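Local atomic coordinates of succinoglycan biosynthesis protein (Bacillus cereus ATCC 14579, PDB entry 3B55), a protein that is of uncertain function but binds a calcium ion, belongs to the erythromycin esterase family and is named for a role in succinoglycan biosynthesis. Residues Glu82-Gly86 against Phe405-Thr409; Val310-Met315 against Lys425-Ile429; Val343-Tyr348 against Pro359-Ser365. The protein carries 1 engineered substitution. All coordinates share one frame. Residue numbers count along the deposited sequence, not the author numbering.

How the interactions relate
From strand 77-82 of the large mixed sheet the chain enters the metal-binding loop 82-86. Segment 310-315 follows helix 307-310. Next come segments 343-348 and 359-365, which close the short hairpin loop of interaction 3. Segment 405-409 then returns to 82-86 and closes interaction 1. Last, segment 425-429 reaches back to 310-315 and closes interaction 2. Interactions 1 and 2 therefore cross, and both enclose interaction 3. F405 packs against V343, Y348 and L363, so the hairpin is joined to the loops beside the calcium. Interaction 2 joins the loop after helix 307-310 to the end of helix 423-426. It touches neither of the others, though its nearest atoms are about 5 Å from interaction 1.

Interaction 1: residues Glu82-Gly86 against Phe405-Thr409. With CA (calcium ion), chain B.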
loop_
_atom_site.group_PDB
_atom_site.type_symbol
_atom_site.label_atom_id
_atom_site.label_comp_id
_atom_site.label_asym_id
_atom_site.label_seq_id
_atom_site.Cartn_x
_atom_site.Cartn_y
_atom_site.Cartn_z
ATOM N N GLU A 82 -5.412 -5.475 -1.444
ATOM C CA GLU A 82 -6.620 -5.489 -2.268
ATOM C C GLU A 82 -6.350 -6.381 -3.466
ATOM O O GLU A 82 -5.353 -6.205 -4.159
ATOM C CB GLU A 82 -7.016 -4.065 -2.704
ATOM C CG GLU A 82 -5.857 -3.142 -3.039
ATOM C CD GLU A 82 -6.267 -1.672 -2.971
ATOM O OE1 GLU A 82 -6.792 -1.244 -1.915
ATOM O OE2 GLU A 82 -6.069 -0.938 -3.962
ATOM N N ALA A 83 -7.221 -7.361 -3.685
ATOM C CA ALA A 83 -7.045 -8.289 -4.796
ATOM C C ALA A 83 -6.881 -7.538 -6.107
ATOM O O ALA A 83 -6.209 -8.010 -7.013
ATOM C CB ALA A 83 -8.232 -9.255 -4.879
ATOM N N THR A 84 -7.492 -6.365 -6.187
ATOM C CA THR A 84 -7.433 -5.522 -7.375
ATOM C C THR A 84 -7.701 -4.071 -6.999
ATOM O O THR A 84 -8.342 -3.800 -5.983
ATOM C CB THR A 84 -8.499 -5.919 -8.408
ATOM O OG1 THR A 84 -8.544 -4.929 -9.439
ATOM C CG2 THR A 84 -9.887 -6.004 -7.753
ATOM N N HIS A 85 -7.228 -3.144 -7.827
ATOM C CA HIS A 85 -7.450 -1.725 -7.570
ATOM C C HIS A 85 -8.748 -1.212 -8.177
ATOM O O HIS A 85 -9.020 -0.015 -8.119
ATOM C CB HIS A 85 -6.319 -0.880 -8.139
ATOM C CG HIS A 85 -5.034 -1.029 -7.404
ATOM N ND1 HIS A 85 -4.977 -1.202 -6.038
ATOM C CD2 HIS A 85 -3.752 -0.969 -7.829
ATOM C CE1 HIS A 85 -3.717 -1.236 -5.652
ATOM N NE2 HIS A 85 -2.956 -1.095 -6.719
ATOM N N GLY A 86 -9.553 -2.098 -8.752
ATOM C CA GLY A 86 -10.784 -1.631 -9.368
ATOM C C GLY A 86 -12.100 -2.240 -8.917
ATOM O O GLY A 86 -13.031 -2.329 -9.713
ATOM N N PHE A 405 -6.026 -15.273 -8.984
ATOM C CA PHE A 405 -6.259 -14.057 -9.749
ATOM C C PHE A 405 -5.131 -13.060 -9.418
ATOM O O PHE A 405 -4.846 -12.801 -8.255
ATOM C CB PHE A 405 -7.638 -13.518 -9.350
ATOM C CG PHE A 405 -7.918 -12.127 -9.823
ATOM C CD1 PHE A 405 -8.086 -11.850 -11.177
ATOM C CD2 PHE A 405 -8.047 -11.093 -8.902
ATOM C CE1 PHE A 405 -8.384 -10.560 -11.603
ATOM C CE2 PHE A 405 -8.343 -9.800 -9.317
ATOM C CZ PHE A 405 -8.514 -9.535 -10.669
ATOM N N ALA A 406 -4.481 -12.512 -10.446
ATOM C CA ALA A 406 -3.374 -11.577 -10.241
ATOM C C ALA A 406 -3.804 -10.148 -9.933
ATOM O O ALA A 406 -3.194 -9.470 -9.099
ATOM C CB ALA A 406 -2.453 -11.598 -11.454
ATOM N N GLY A 407 -4.837 -9.684 -10.623
ATOM C CA GLY A 407 -5.341 -8.349 -10.372
ATOM C C GLY A 407 -4.502 -7.162 -10.817
ATOM O O GLY A 407 -4.559 -6.099 -10.189
ATOM N N ILE A 408 -3.725 -7.325 -11.882
ATOM C CA ILE A 408 -2.905 -6.225 -12.382
ATOM C C ILE A 408 -3.825 -5.149 -12.978
ATOM O O ILE A 408 -4.896 -5.451 -13.512
ATOM C CB ILE A 408 -1.900 -6.717 -13.438
ATOM C CG1 ILE A 408 -1.019 -7.808 -12.828
ATOM C CG2 ILE A 408 -1.020 -5.562 -13.905
ATOM C CD1 ILE A 408 -0.364 -7.383 -11.513
ATOM N N THR A 409 -3.418 -3.892 -12.874
ATOM C CA THR A 409 -4.251 -2.801 -13.361
ATOM C C THR A 409 -4.387 -2.699 -14.878
ATOM O O THR A 409 -5.229 -1.953 -15.383
ATOM C CB THR A 409 -3.749 -1.465 -12.790
ATOM O OG1 THR A 409 -2.367 -1.281 -13.135
ATOM C CG2 THR A 409 -3.884 -1.461 -11.278
HETATM CA CA CA B . -0.664 -0.907 -7.333
HETATM O O HOH W 1 -4.690 -10.275 -6.205
HETATM O O HOH W 2 -5.486 -3.737 -10.074
#
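This is a buried loop-to-loop contact, partly bridged by water, that includes one calcium ligand. Segment 82-86 leaves the end of strand 77-82 in the large mixed sheet. Segment 405-409 runs on as loop from F405, which ends strand 402-405. No direct hydrogen bond joins the two. The nearest CA atoms are those of T84 and G407, 4.6 Å apart. G407 CA lies 3.5 Å from A83 O in a nearly straight CA-H...O contact. A side chain at G407 would strike that carbonyl, and the positive phi also suits glycine. Water 2 accepts from H85 N at 2.9 Å and donates to G407 O at 2.5 Å. Water 1 lies 2.8 Å from A83 O and 3.3 Å from F405 O. The F405 ring turns its edge to T84, with CE2 4.0 Å from T84 CB. T409 CG2 meets the edge of the H85 ring at CD2, 3.5 Å away.

The imidazole is held at both nitrogens. H85 ND1 donates to E82 OE2 in a very short 2.4 Å hydrogen bond, and H85 NE2 binds calcium at 2.4 Å. E82 also salt-bridges K94. An ST turn shapes the loop: G86 N donates to T84 OG1 at 3.1 Å. E113, just after parallel strand 109-112, is the other protein ligand. A metal site built from loops at the C-terminal ends of parallel strands is characteristic of alpha/beta folds.

Interaction 2: residues Val310-Met315 against Lys425-Ile429; sequences VSKTNM and KAFDI
A loop crosses the C-terminal end of a short helix, and one backbone hydrogen bond fixes the register. K312, A426 and F427 bury the most surface. K312 lies over A426, with CA atoms 4.5 Å apart. A426 is still helical (phi/psi -74/-39), whereas F427 is extended (-132/148). K312 N donates to A426 O, the carbonyl of the last helical residue, at 2.8 Å and 168°. Such a backbone bond pins a loop to the end of helix 423-426. The loop runs extended at S311 (-66/152), near-helical at K312 (-82/-7) and extended again at T313 (-128/162). S311 OG (p rotamer) donates to T313 O at 2.7 Å and holds this bend.

K312 adopts m,t,t,m and packs CB 3.4 Å from K425 O. Its NZ makes a salt bridge to D428 OD2 at 3.3 Å, though that oxygen's place is less sure. The stronger partners lie outside: NZ is hydrogen-bonded to Y336 O, and D428 OD2 to S338 N. F427 CA-to-CB points away, but chi1 m and chi2 -72° bring the ring back, with CE1 3.7 Å from S311 CA and CZ 3.8 Å from S311 CB. V310 CG2 lies at its edge, 4.2 Å from CE1, and selenomethionine M315 CE lies 3.3 Å from CZ. The contact stands beside strand 336-344, where V310 O reaches Y336 and S338, while I421 of strand 418-421 touches T313, M315 and A426.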
loop_
_atom_site.group_PDB
_atom_site.type_symbol
_atom_site.label_atom_id
_atom_site.label_comp_id
_atom_site.label_asym_id
_atom_site.label_seq_id
_atom_site.Cartn_x
_atom_site.Cartn_y
_atom_site.Cartn_z
ATOM N N VAL A 310 1.867 -6.387 -0.233
ATOM C CA VAL A 310 1.798 -6.676 1.202
ATOM C C VAL A 310 1.925 -8.165 1.518
ATOM O O VAL A 310 2.050 -8.538 2.688
ATOM C CB VAL A 310 0.478 -6.161 1.862
ATOM C CG1 VAL A 310 0.396 -4.645 1.765
ATOM C CG2 VAL A 310 -0.731 -6.806 1.205
ATOM N N SER A 311 1.886 -9.015 0.494
ATOM C CA SER A 311 2.006 -10.452 0.717
ATOM C C SER A 311 3.398 -10.747 1.251
ATOM O O SER A 311 4.341 -10.004 0.981
ATOM C CB SER A 311 1.751 -11.230 -0.579
ATOM O OG SER A 311 2.527 -10.737 -1.657
ATOM N N LYS A 312 3.533 -11.820 2.024
ATOM C CA LYS A 312 4.835 -12.153 2.593
ATOM C C LYS A 312 5.712 -12.899 1.602
ATOM O O LYS A 312 6.884 -13.158 1.874
ATOM C CB LYS A 312 4.668 -12.968 3.876
ATOM C CG LYS A 312 4.001 -12.204 5.021
ATOM C CD LYS A 312 3.855 -13.109 6.248
ATOM C CE LYS A 312 3.041 -12.466 7.357
ATOM N NZ LYS A 312 3.762 -11.405 8.106
ATOM N N THR A 313 5.138 -13.253 0.456
ATOM C CA THR A 313 5.885 -13.935 -0.591
ATOM C C THR A 313 5.651 -13.130 -1.854
ATOM O O THR A 313 4.711 -12.337 -1.918
ATOM C CB THR A 313 5.410 -15.382 -0.804
ATOM O OG1 THR A 313 4.013 -15.386 -1.127
ATOM C CG2 THR A 313 5.646 -16.206 0.450
ATOM N N ASN A 314 6.512 -13.335 -2.846
ATOM C CA ASN A 314 6.449 -12.612 -4.112
ATOM C C ASN A 314 5.503 -13.223 -5.139
ATOM O O ASN A 314 5.839 -14.214 -5.771
ATOM C CB ASN A 314 7.864 -12.525 -4.701
ATOM C CG ASN A 314 7.974 -11.526 -5.850
ATOM O OD1 ASN A 314 9.077 -11.238 -6.329
ATOM N ND2 ASN A 314 6.841 -10.990 -6.288
HETATM N N MSE A 315 4.327 -12.627 -5.311
HETATM C CA MSE A 315 3.366 -13.132 -6.290
HETATM C C MSE A 315 3.438 -12.296 -7.571
HETATM O O MSE A 315 2.751 -12.579 -8.547
HETATM C CB MSE A 315 1.938 -13.106 -5.722
HETATM C CG MSE A 315 1.357 -11.728 -5.472
HETATM SE SE MSE A 315 -0.521 -11.806 -4.959
HETATM C CE MSE A 315 -0.308 -12.008 -3.063
ATOM N N LYS A 425 1.539 -19.070 2.827
ATOM C CA LYS A 425 2.814 -18.395 3.051
ATOM C C LYS A 425 2.718 -16.895 2.781
ATOM O O LYS A 425 3.385 -16.098 3.433
ATOM C CB LYS A 425 3.902 -19.014 2.174
ATOM C CG LYS A 425 4.119 -20.498 2.450
ATOM C CD LYS A 425 5.325 -21.060 1.701
ATOM C CE LYS A 425 5.410 -22.570 1.896
ATOM N NZ LYS A 425 6.729 -23.148 1.497
ATOM N N ALA A 426 1.876 -16.517 1.828
ATOM C CA ALA A 426 1.708 -15.116 1.476
ATOM C C ALA A 426 0.909 -14.315 2.505
ATOM O O ALA A 426 1.245 -13.162 2.790
ATOM C CB ALA A 426 1.043 -15.008 0.118
ATOM N N PHE A 427 -0.135 -14.922 3.068
ATOM C CA PHE A 427 -0.975 -14.219 4.033
ATOM C C PHE A 427 -1.297 -14.970 5.319
ATOM O O PHE A 427 -1.437 -16.197 5.331
ATOM C CB PHE A 427 -2.308 -13.836 3.392
ATOM C CG PHE A 427 -2.181 -13.023 2.138
ATOM C CD1 PHE A 427 -1.781 -11.691 2.192
ATOM C CD2 PHE A 427 -2.477 -13.588 0.899
ATOM C CE1 PHE A 427 -1.680 -10.922 1.022
ATOM C CE2 PHE A 427 -2.380 -12.830 -0.278
ATOM C CZ PHE A 427 -1.980 -11.494 -0.216
ATOM N N ASP A 428 -1.440 -14.208 6.397
ATOM C CA ASP A 428 -1.789 -14.758 7.700
ATOM C C ASP A 428 -3.319 -14.796 7.773
ATOM O O ASP A 428 -3.903 -15.688 8.378
ATOM C CB ASP A 428 -1.270 -13.856 8.832
ATOM C CG ASP A 428 0.239 -13.675 8.800
ATOM O OD1 ASP A 428 0.966 -14.698 8.789
ATOM O OD2 ASP A 428 0.698 -12.510 8.792
ATOM N N ILE A 429 -3.967 -13.823 7.140
ATOM C CA ILE A 429 -5.425 -13.742 7.175
ATOM C C ILE A 429 -6.014 -13.456 5.803
ATOM O O ILE A 429 -5.548 -12.557 5.100
ATOM C CB ILE A 429 -5.861 -12.633 8.153
ATOM C CG1 ILE A 429 -5.282 -12.936 9.542
ATOM C CG2 ILE A 429 -7.400 -12.530 8.208
ATOM C CD1 ILE A 429 -5.380 -11.782 10.522
#

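Interaction 3: residues Val343-Tyr348 against Pro359-Ser365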
loop_
_atom_site.group_PDB
_atom_site.type_symbol
_atom_site.label_atom_id
_atom_site.label_comp_id
_atom_site.label_asym_id
_atom_site.label_seq_id
_atom_site.Cartn_x
_atom_site.Cartn_y
_atom_site.Cartn_z
ATOM N N VAL A 343 -11.180 -12.699 -4.443
ATOM C CA VAL A 343 -12.463 -12.619 -5.110
ATOM C C VAL A 343 -12.866 -13.924 -5.776
ATOM O O VAL A 343 -12.152 -14.923 -5.692
ATOM C CB VAL A 343 -12.420 -11.505 -6.164
ATOM C CG1 VAL A 343 -12.237 -10.154 -5.480
ATOM C CG2 VAL A 343 -11.273 -11.760 -7.133
ATOM N N TYR A 344 -14.015 -13.897 -6.445
ATOM C CA TYR A 344 -14.537 -15.065 -7.139
ATOM C C TYR A 344 -15.278 -14.685 -8.425
ATOM O O TYR A 344 -14.811 -14.969 -9.526
ATOM C CB TYR A 344 -15.457 -15.850 -6.200
ATOM C CG TYR A 344 -16.056 -17.087 -6.823
ATOM C CD1 TYR A 344 -15.254 -18.010 -7.497
ATOM C CD2 TYR A 344 -17.427 -17.334 -6.750
ATOM C CE1 TYR A 344 -15.802 -19.144 -8.086
ATOM C CE2 TYR A 344 -17.987 -18.469 -7.334
ATOM C CZ TYR A 344 -17.169 -19.369 -7.999
ATOM O OH TYR A 344 -17.719 -20.491 -8.576
ATOM N N GLU A 345 -16.429 -14.035 -8.291
ATOM C CA GLU A 345 -17.195 -13.634 -9.465
ATOM C C GLU A 345 -17.470 -12.135 -9.456
ATOM O O GLU A 345 -17.405 -11.484 -8.407
ATOM C CB GLU A 345 -18.527 -14.392 -9.530
ATOM C CG GLU A 345 -18.397 -15.910 -9.623
ATOM C CD GLU A 345 -19.749 -16.616 -9.683
ATOM O OE1 GLU A 345 -20.641 -16.262 -8.882
ATOM O OE2 GLU A 345 -19.912 -17.532 -10.520
ATOM N N GLY A 346 -17.767 -11.587 -10.633
ATOM C CA GLY A 346 -18.055 -10.167 -10.722
ATOM C C GLY A 346 -17.253 -9.404 -11.759
ATOM O O GLY A 346 -16.537 -9.993 -12.569
ATOM N N GLN A 347 -17.381 -8.080 -11.720
ATOM C CA GLN A 347 -16.676 -7.205 -12.642
ATOM C C GLN A 347 -15.882 -6.156 -11.880
ATOM O O GLN A 347 -16.217 -5.811 -10.746
ATOM C CB GLN A 347 -17.668 -6.529 -13.588
ATOM C CG GLN A 347 -18.546 -7.521 -14.329
ATOM C CD GLN A 347 -19.493 -6.853 -15.298
ATOM O OE1 GLN A 347 -19.096 -6.434 -16.387
ATOM N NE2 GLN A 347 -20.756 -6.735 -14.898
ATOM N N TYR A 348 -14.833 -5.645 -12.512
ATOM C CA TYR A 348 -13.981 -4.653 -11.881
ATOM C C TYR A 348 -13.395 -3.712 -12.917
ATOM O O TYR A 348 -13.420 -4.004 -14.116
ATOM C CB TYR A 348 -12.838 -5.349 -11.142
ATOM C CG TYR A 348 -12.078 -6.346 -11.999
ATOM C CD1 TYR A 348 -12.559 -7.644 -12.190
ATOM C CD2 TYR A 348 -10.893 -5.984 -12.644
ATOM C CE1 TYR A 348 -11.881 -8.557 -13.000
ATOM C CE2 TYR A 348 -10.208 -6.891 -13.454
ATOM C CZ TYR A 348 -10.710 -8.168 -13.629
ATOM O OH TYR A 348 -10.062 -9.052 -14.448
ATOM N N PRO A 359 -14.797 -0.328 -16.517
ATOM C CA PRO A 359 -15.379 -1.602 -16.083
ATOM C C PRO A 359 -15.265 -2.696 -17.141
ATOM O O PRO A 359 -16.271 -3.271 -17.554
ATOM C CB PRO A 359 -16.826 -1.232 -15.810
ATOM C CG PRO A 359 -17.092 -0.223 -16.909
ATOM C CD PRO A 359 -15.855 0.646 -16.853
ATOM N N TYR A 360 -14.036 -3.000 -17.553
ATOM C CA TYR A 360 -13.802 -4.009 -18.580
ATOM C C TYR A 360 -13.306 -5.332 -18.031
ATOM O O TYR A 360 -12.995 -6.248 -18.784
ATOM C CB TYR A 360 -12.794 -3.470 -19.602
ATOM C CG TYR A 360 -13.087 -2.046 -20.016
ATOM C CD1 TYR A 360 -12.178 -1.024 -19.757
ATOM C CD2 TYR A 360 -14.300 -1.714 -20.619
ATOM C CE1 TYR A 360 -12.475 0.308 -20.082
ATOM C CE2 TYR A 360 -14.606 -0.398 -20.954
ATOM C CZ TYR A 360 -13.693 0.610 -20.677
ATOM O OH TYR A 360 -14.018 1.913 -20.973
ATOM N N GLY A 361 -13.234 -5.434 -16.711
ATOM C CA GLY A 361 -12.761 -6.663 -16.114
ATOM C C GLY A 361 -13.896 -7.574 -15.710
ATOM O O GLY A 361 -14.881 -7.132 -15.120
ATOM N N THR A 362 -13.769 -8.854 -16.046
ATOM C CA THR A 362 -14.780 -9.838 -15.685
ATOM C C THR A 362 -14.051 -11.022 -15.081
ATOM O O THR A 362 -13.132 -11.570 -15.687
ATOM C CB THR A 362 -15.568 -10.321 -16.902
ATOM O OG1 THR A 362 -16.067 -9.193 -17.626
ATOM C CG2 THR A 362 -16.744 -11.188 -16.459
ATOM N N LEU A 363 -14.450 -11.412 -13.879
ATOM C CA LEU A 363 -13.807 -12.539 -13.219
ATOM C C LEU A 363 -14.217 -13.865 -13.846
ATOM O O LEU A 363 -15.396 -14.083 -14.126
ATOM C CB LEU A 363 -14.153 -12.537 -11.727
ATOM C CG LEU A 363 -13.488 -11.427 -10.912
ATOM C CD1 LEU A 363 -14.010 -11.434 -9.481
ATOM C CD2 LEU A 363 -11.982 -11.638 -10.938
ATOM N N LYS A 364 -13.227 -14.726 -14.084
ATOM C CA LYS A 364 -13.451 -16.056 -14.653
ATOM C C LYS A 364 -12.715 -17.080 -13.794
ATOM O O LYS A 364 -11.611 -17.507 -14.133
ATOM C CB LYS A 364 -12.915 -16.159 -16.087
ATOM C CG LYS A 364 -13.474 -15.147 -17.063
ATOM C CD LYS A 364 -13.234 -15.573 -18.511
ATOM C CE LYS A 364 -14.056 -16.807 -18.898
ATOM N NZ LYS A 364 -13.497 -18.096 -18.403
ATOM N N SER A 365 -13.317 -17.457 -12.673
ATOM C CA SER A 365 -12.710 -18.436 -11.783
ATOM C C SER A 365 -13.220 -19.806 -12.208
ATOM O O SER A 365 -13.945 -20.475 -11.476
ATOM C CB SER A 365 -13.099 -18.149 -10.340
ATOM O OG SER A 365 -12.831 -16.800 -10.019
HETATM O O HOH W 3 -15.735 -16.265 -12.040
HETATM O O HOH W 4 -16.761 -20.759 -11.003
HETATM O O HOH W 5 -17.717 -13.366 -12.875
HETATM O O HOH W 6 -16.802 -6.105 -17.091
#
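Two antiparallel strands of a beta hairpin, 346-348 and 360-362, pair here, and water extends the pairing beyond them. Y348 and G361 form the hydrogen-bonded pair: Y348 N donates to G361 O and G361 N to Y348 O, both at 3.0 Å. Q347 and T362 form the non-hydrogen-bonded pair. L363 N donates to G346 O at 2.8 Å, almost straight.

Next, water 5 takes the place of a direct link. It accepts from G346 N at 2.9 Å and donates to L363 O at 2.7 Å. Y344 O receives S365 OG at 2.7 Å and water 3 at 3.0 Å. Water 3 accepts from S365 N at 2.8 Å. Water 4 joins Y344 OH (2.6 Å) to S365 O (2.9 Å). Water 6 lies 2.4 Å from Q347 OE1 and 2.9 Å from P359 O.

The Y348 ring lies flat over G361, whose CA is 3.6 Å from the ring centroid in a CH-pi contact. On its other edge, segment 343-348 bonds through E345 and Q347 to V436 of strand 435-436. N372 of helix 371-376 touches V343 and S365, and F405, at the end of strand 402-405, meets the Y348 ring edge-to-face.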